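Local coordinates for protein arabinan endo-1,5-alpha-l-arabinosidase A (Cellvibrio cellulosa, PDB 1GYH) that cleaves the alpha-1,5-linked arabinofuranosyl bonds of linear arabinan, releasing almost exclusively arabinotriose, as part of plant cell wall breakdown, at residues Arg36-Tyr41 / Ile313-Lys318; Ala2-Val7 / Lys288-Asn293. One frame throughout, in Å; residues are numbered along the deposited sequence. Where two conformers were deposited one is given.

Interaction 1 (Arg36-Tyr41 / Ile313-Lys318); sequences RVNWRY and ISQRLK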
loop_
_atom_site.group_PDB
_atom_site.type_symbol
_atom_site.label_atom_id
_atom_site.label_comp_id
_atom_site.label_asym_id
_atom_site.label_seq_id
_atom_site.Cartn_x
_atom_site.Cartn_y
_atom_site.Cartn_z
ATOM N N ARG A 36 15.041 -11.691 -5.202
ATOM C CA ARG A 36 13.752 -11.504 -4.506
ATOM C C ARG A 36 13.597 -12.266 -3.179
ATOM O O ARG A 36 12.521 -12.232 -2.566
ATOM C CB ARG A 36 12.529 -11.871 -5.399
ATOM C CG ARG A 36 12.247 -10.982 -6.559
ATOM C CD ARG A 36 10.795 -11.211 -7.111
ATOM N NE ARG A 36 10.623 -12.444 -7.879
ATOM C CZ ARG A 36 10.080 -13.593 -7.458
ATOM N NH1 ARG A 36 9.664 -13.781 -6.210
ATOM N NH2 ARG A 36 9.986 -14.598 -8.319
ATOM N N VAL A 37 14.661 -12.935 -2.747
ATOM C CA VAL A 37 14.678 -13.780 -1.546
ATOM C C VAL A 37 15.725 -13.283 -0.516
ATOM O O VAL A 37 15.425 -13.182 0.672
ATOM C CB VAL A 37 15.033 -15.254 -1.915
ATOM C CG1 VAL A 37 15.273 -16.136 -0.657
ATOM C CG2 VAL A 37 13.948 -15.865 -2.793
ATOM N N ASN A 38 16.952 -13.062 -0.971
ATOM C CA ASN A 38 18.082 -12.567 -0.183
ATOM C C ASN A 38 18.214 -11.031 -0.306
ATOM O O ASN A 38 18.528 -10.516 -1.387
ATOM C CB ASN A 38 19.375 -13.274 -0.651
ATOM C CG ASN A 38 19.328 -14.768 -0.449
ATOM O OD1 ASN A 38 19.205 -15.577 -1.405
ATOM N ND2 ASN A 38 19.450 -15.164 0.785
ATOM N N TRP A 39 17.916 -10.301 0.782
ATOM C CA TRP A 39 17.792 -8.831 0.773
ATOM C C TRP A 39 18.842 -8.186 1.662
ATOM O O TRP A 39 19.025 -8.618 2.799
ATOM C CB TRP A 39 16.395 -8.399 1.280
ATOM C CG TRP A 39 15.217 -8.821 0.410
ATOM C CD1 TRP A 39 14.439 -9.944 0.537
ATOM C CD2 TRP A 39 14.701 -8.106 -0.715
ATOM N NE1 TRP A 39 13.483 -9.960 -0.445
ATOM C CE2 TRP A 39 13.630 -8.852 -1.236
ATOM C CE3 TRP A 39 15.044 -6.905 -1.343
ATOM C CZ2 TRP A 39 12.908 -8.441 -2.353
ATOM C CZ3 TRP A 39 14.320 -6.491 -2.449
ATOM C CH2 TRP A 39 13.275 -7.257 -2.943
ATOM N N ARG A 40 19.529 -7.159 1.154
ATOM C CA ARG A 40 20.392 -6.291 1.977
ATOM C C ARG A 40 19.807 -4.894 2.158
ATOM O O ARG A 40 19.132 -4.341 1.274
ATOM C CB ARG A 40 21.766 -6.139 1.368
ATOM C CG ARG A 40 21.750 -5.919 -0.148
ATOM C CD ARG A 40 23.039 -5.255 -0.680
ATOM N NE ARG A 40 24.041 -5.693 0.272
ATOM C CZ ARG A 40 24.637 -6.885 0.271
ATOM N NH1 ARG A 40 24.479 -7.765 -0.727
ATOM N NH2 ARG A 40 25.438 -7.175 1.279
ATOM N N TYR A 41 20.105 -4.282 3.292
ATOM C CA TYR A 41 19.715 -2.880 3.509
ATOM C C TYR A 41 20.358 -2.007 2.448
ATOM O O TYR A 41 21.534 -2.142 2.173
ATOM C CB TYR A 41 20.202 -2.399 4.877
ATOM C CG TYR A 41 19.918 -0.941 5.161
ATOM C CD1 TYR A 41 18.631 -0.513 5.480
ATOM C CD2 TYR A 41 20.926 -0.005 5.145
ATOM C CE1 TYR A 41 18.367 0.834 5.763
ATOM C CE2 TYR A 41 20.671 1.335 5.440
ATOM C CZ TYR A 41 19.395 1.742 5.747
ATOM O OH TYR A 41 19.150 3.066 6.037
ATOM N N ILE A 313 10.497 -17.848 2.201
ATOM C CA ILE A 313 11.403 -17.534 3.340
ATOM C C ILE A 313 12.501 -16.539 2.906
ATOM O O ILE A 313 13.557 -16.923 2.416
ATOM C CB ILE A 313 12.015 -18.815 3.943
ATOM C CG1 ILE A 313 10.933 -19.729 4.462
ATOM C CG2 ILE A 313 12.950 -18.482 5.152
ATOM C CD1 ILE A 313 11.420 -21.128 4.920
ATOM N N SER A 314 12.232 -15.248 3.100
ATOM C CA SER A 314 13.200 -14.205 2.847
ATOM C C SER A 314 14.383 -14.388 3.800
ATOM O O SER A 314 14.254 -15.068 4.833
ATOM C CB SER A 314 12.602 -12.788 2.988
ATOM O OG SER A 314 12.179 -12.496 4.333
ATOM N N GLN A 315 15.513 -13.813 3.407
ATOM C CA GLN A 315 16.757 -13.846 4.175
ATOM C C GLN A 315 17.361 -12.437 4.203
ATOM O O GLN A 315 17.610 -11.818 3.160
ATOM C CB GLN A 315 17.754 -14.852 3.585
ATOM C CG GLN A 315 17.306 -16.347 3.544
ATOM C CD GLN A 315 17.361 -17.092 4.910
ATOM O OE1 GLN A 315 18.276 -17.880 5.156
ATOM N NE2 GLN A 315 16.360 -16.865 5.763
ATOM N N ARG A 316 17.614 -11.928 5.405
ATOM C CA ARG A 316 18.319 -10.656 5.578
ATOM C C ARG A 316 19.835 -10.834 5.566
ATOM O O ARG A 316 20.422 -11.423 6.480
ATOM C CB ARG A 316 17.865 -9.957 6.865
ATOM C CG ARG A 316 18.671 -8.720 7.232
ATOM C CD ARG A 316 18.411 -7.545 6.370
ATOM N NE ARG A 316 19.190 -6.377 6.800
ATOM C CZ ARG A 316 18.826 -5.519 7.759
ATOM N NH1 ARG A 316 17.675 -5.646 8.426
ATOM N NH2 ARG A 316 19.632 -4.521 8.037
ATOM N N LEU A 317 20.451 -10.296 4.519
ATOM C CA LEU A 317 21.893 -10.330 4.293
ATOM C C LEU A 317 22.633 -9.337 5.197
ATOM O O LEU A 317 22.095 -8.302 5.563
ATOM C CB LEU A 317 22.203 -9.969 2.832
ATOM C CG LEU A 317 21.849 -10.995 1.731
ATOM C CD1 LEU A 317 22.011 -10.327 0.347
ATOM C CD2 LEU A 317 22.746 -12.236 1.841
ATOM N N LYS A 318 23.884 -9.647 5.518
ATOM C CA LYS A 318 24.784 -8.642 6.146
ATOM C C LYS A 318 25.109 -7.491 5.187
ATOM O O LYS A 318 25.204 -7.671 3.963
ATOM C CB LYS A 318 26.099 -9.273 6.616
ATOM C CG LYS A 318 25.948 -10.654 7.322
ATOM C CD LYS A 318 24.728 -10.700 8.289
ATOM C CE LYS A 318 24.051 -12.099 8.382
ATOM N NZ LYS A 318 23.458 -12.365 9.764
ATOM O OXT LYS A 318 25.269 -6.329 5.620
HETATM O O HOH W 1 21.819 -5.722 5.204
#
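The indole of W39 meets the C-terminal segment only at its edge, where CD1 lies near the ring plane 4.2 Å from CB of S314. Its NE1 makes a weak hydrogen bond to the carbonyl O of R36, three residues back along the chain. The guanidinium of R316 takes a water in its plane at one edge: NE gives its N-H to the water, which also accepts from the amide N of Y41 and donates to O of L317, so one water joins both strands. R316 gets there with CG anti to the backbone N (chi1 172°) and a bend at chi2; its NH2 ends 3.8 Å from CB of Y41. R40 and L317 cross obliquely, with NH1 of R40 3.7 Å from CD1 of L317, and NH2 of R40 comes near the C-terminal carboxylate of K318 without a properly angled bond. Between these groups runs a short parallel pairing, N38 beside Q315 and W39 beside R316. Q315 N donates to V37 O (2.8 Å), W39 N points almost straight along the C=O axis of Q315 (2.8 Å between W39 N and Q315 O), and L317 N reaches W39 O from above the carbonyl plane. Q315, bent at chi2, folds back so that its NE2 bonds O of S314. The pairing adds 315-316 as the outermost strand, parallel to 38-44, of an otherwise antiparallel sheet, one blade of the five-bladed propeller; on the face that carries W39 and R316, opposite to N38 and Q315, W39 packs on W19 and L21 of strand 18-23 and on L289 of strand 286-296.

Interaction 2 (Ala2-Val7 / Lys288-Asn293); sequences AKQVDV and KLKILN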
loop_
_atom_site.group_PDB
_atom_site.type_symbol
_atom_site.label_atom_id
_atom_site.label_comp_id
_atom_site.label_asym_id
_atom_site.label_seq_id
_atom_site.Cartn_x
_atom_site.Cartn_y
_atom_site.Cartn_z
ATOM N N ALA A 2 20.036 -15.095 7.150
ATOM C CA ALA A 2 19.867 -15.995 8.318
ATOM C C ALA A 2 18.520 -15.846 9.031
ATOM O O ALA A 2 17.949 -16.870 9.348
ATOM C CB ALA A 2 20.868 -15.874 9.237
ATOM N N LYS A 3 18.052 -14.602 9.282
ATOM C CA LYS A 3 16.665 -14.317 9.744
ATOM C C LYS A 3 15.782 -13.847 8.585
ATOM O O LYS A 3 16.305 -13.278 7.654
ATOM C CB LYS A 3 16.663 -13.175 10.785
ATOM C CG LYS A 3 16.975 -13.627 12.189
ATOM C CD LYS A 3 16.821 -12.424 13.173
ATOM C CE LYS A 3 17.961 -12.331 14.178
ATOM N NZ LYS A 3 17.560 -11.654 15.468
ATOM N N GLN A 4 14.457 -14.019 8.670
ATOM C CA GLN A 4 13.550 -13.439 7.664
ATOM C C GLN A 4 13.546 -11.919 7.747
ATOM O O GLN A 4 13.793 -11.334 8.842
ATOM C CB GLN A 4 12.123 -13.980 7.825
ATOM C CG GLN A 4 12.046 -15.437 7.503
ATOM C CD GLN A 4 10.659 -16.034 7.514
ATOM O OE1 GLN A 4 9.664 -15.476 6.955
ATOM N NE2 GLN A 4 10.584 -17.218 8.109
ATOM N N VAL A 5 13.296 -11.258 6.620
ATOM C CA VAL A 5 13.191 -9.830 6.660
ATOM C C VAL A 5 11.854 -9.300 7.201
ATOM O O VAL A 5 10.743 -9.705 6.792
ATOM C CB VAL A 5 13.795 -9.064 5.423
ATOM C CG1 VAL A 5 14.313 -9.914 4.296
ATOM C CG2 VAL A 5 13.011 -7.919 5.002
ATOM N N ASP A 6 11.973 -8.415 8.185
ATOM C CA ASP A 6 10.790 -7.768 8.778
ATOM C C ASP A 6 10.458 -6.454 8.101
ATOM O O ASP A 6 11.294 -5.527 8.032
ATOM C CB ASP A 6 10.933 -7.588 10.302
ATOM C CG ASP A 6 12.130 -6.736 10.692
ATOM O OD1 ASP A 6 13.268 -7.097 10.362
ATOM O OD2 ASP A 6 12.020 -5.676 11.334
ATOM N N VAL A 7 9.239 -6.413 7.561
ATOM C CA VAL A 7 8.663 -5.274 6.846
ATOM C C VAL A 7 7.209 -5.090 7.232
ATOM O O VAL A 7 6.551 -6.015 7.732
ATOM C CB VAL A 7 8.734 -5.454 5.284
ATOM C CG1 VAL A 7 10.126 -5.721 4.867
ATOM C CG2 VAL A 7 7.760 -6.577 4.760
ATOM N N LYS A 288 6.675 -10.355 8.834
ATOM C CA LYS A 288 7.661 -10.771 7.859
ATOM C C LYS A 288 7.119 -10.496 6.440
ATOM O O LYS A 288 5.902 -10.554 6.192
ATOM C CB LYS A 288 7.942 -12.262 8.013
ATOM C CG LYS A 288 8.427 -12.727 9.367
ATOM C CD LYS A 288 9.640 -11.991 9.893
ATOM C CE LYS A 288 10.228 -12.640 11.171
ATOM N NZ LYS A 288 9.217 -13.059 12.114
ATOM N N LEU A 289 8.047 -10.204 5.523
ATOM C CA LEU A 289 7.763 -10.180 4.091
ATOM C C LEU A 289 7.284 -11.540 3.578
ATOM O O LEU A 289 7.875 -12.585 3.892
ATOM C CB LEU A 289 9.019 -9.807 3.320
ATOM C CG LEU A 289 8.842 -9.825 1.781
ATOM C CD1 LEU A 289 7.900 -8.741 1.336
ATOM C CD2 LEU A 289 10.166 -9.663 1.138
ATOM N N LYS A 290 6.238 -11.514 2.757
ATOM C CA LYS A 290 5.786 -12.719 2.046
ATOM C C LYS A 290 5.450 -12.342 0.580
ATOM O O LYS A 290 4.794 -11.336 0.328
ATOM C CB LYS A 290 4.615 -13.412 2.744
ATOM C CG LYS A 290 4.889 -14.016 4.060
ATOM C CD LYS A 290 5.926 -15.157 4.085
ATOM C CE LYS A 290 6.411 -15.448 5.494
ATOM N NZ LYS A 290 7.351 -16.611 5.622
ATOM N N ILE A 291 5.989 -13.116 -0.365
ATOM C CA ILE A 291 5.660 -13.015 -1.798
ATOM C C ILE A 291 5.037 -14.367 -2.207
ATOM O O ILE A 291 5.623 -15.431 -1.951
ATOM C CB ILE A 291 6.926 -12.752 -2.639
ATOM C CG1 ILE A 291 7.635 -11.490 -2.156
ATOM C CG2 ILE A 291 6.556 -12.669 -4.145
ATOM C CD1 ILE A 291 8.864 -11.125 -2.888
ATOM N N LEU A 292 3.824 -14.315 -2.750
ATOM C CA LEU A 292 3.047 -15.493 -3.133
ATOM C C LEU A 292 2.741 -15.444 -4.622
ATOM O O LEU A 292 2.577 -14.351 -5.194
ATOM C CB LEU A 292 1.707 -15.566 -2.398
ATOM C CG LEU A 292 1.748 -15.737 -0.854
ATOM C CD1 LEU A 292 1.928 -14.430 -0.277
ATOM C CD2 LEU A 292 0.420 -16.327 -0.320
ATOM N N ASN A 293 2.668 -16.620 -5.249
ATOM C CA ASN A 293 2.247 -16.695 -6.665
ATOM C C ASN A 293 0.752 -16.449 -6.766
ATOM O O ASN A 293 -0.046 -17.036 -6.048
ATOM C CB ASN A 293 2.657 -18.052 -7.290
ATOM C CG ASN A 293 4.166 -18.271 -7.263
ATOM O OD1 ASN A 293 4.920 -17.571 -7.959
ATOM N ND2 ASN A 293 4.629 -19.229 -6.416
HETATM O O HOH W 2 10.035 -14.019 4.778
#
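Q4 and K290 cross obliquely, and their tips meet: NZ of K290 donates to OE1 of Q4 at 2.9 Å, in the plane of the amide carbonyl and on a lone pair. Q4 reaches out with CG anti to its own carbonyl carbon (chi1 -67°) and an extended chain beyond, while K290 bends at chi2 to bring its ammonium up to it. The same OE1 takes a second bond from a water 2.6 Å away, and that water also donates to O of L289, tying the loop to the strand backbone. K288, bent at chi2 and chi4, touches the root of the Q4 side chain, its CD 3.8 Å from CB of Q4. Its ammonium goes elsewhere, to salt bridges with E280 and D283. The backbones meet at one bond, L289 N to V5 O (3.0 Å), pointing nearly along the C=O axis with an N-H...O angle of 169°. Beyond it, CG2 of V7, set between the backbone N and the carbonyl carbon, rests against L289, 3.8 Å from CB, and both residues also touch L21 of strand 18-23. The loop of residues 2-7 thus lies across the start of 288-293, carrying D6, which probably binds substrate, while D9, probably the catalytic base, follows soon after V7. NZ of buried K290 also bonds the carbonyl oxygens of L309 and Y312. Three neutral oxygens thus take its N-H groups; such burial would tend to make the lysine somewhat less basic, while these oxygens work to keep the ammonium stable.

Each interaction fixes one end of the chain to the body of the propeller, and their centres are 8 Å apart. Interaction 1 is a surface contact, pairing the C-terminal tail with the blade containing strand 38-44; interaction 2 is buried and sets the N-terminal loop against strand 286-296 of another blade. The two are coupled directly: S314 OG lies 2.8 Å from V5 N and R316 N 2.9 Å from K3 O, both probable hydrogen bonds, so the N-terminal loop is held between the tail and 286-296. Their chemistry follows their place. Three regular backbone bonds and water-accessible arginines serve the surface, whereas a single backbone bond, an apolar touch and a lysine-to-amide hydrogen bond serve the interior.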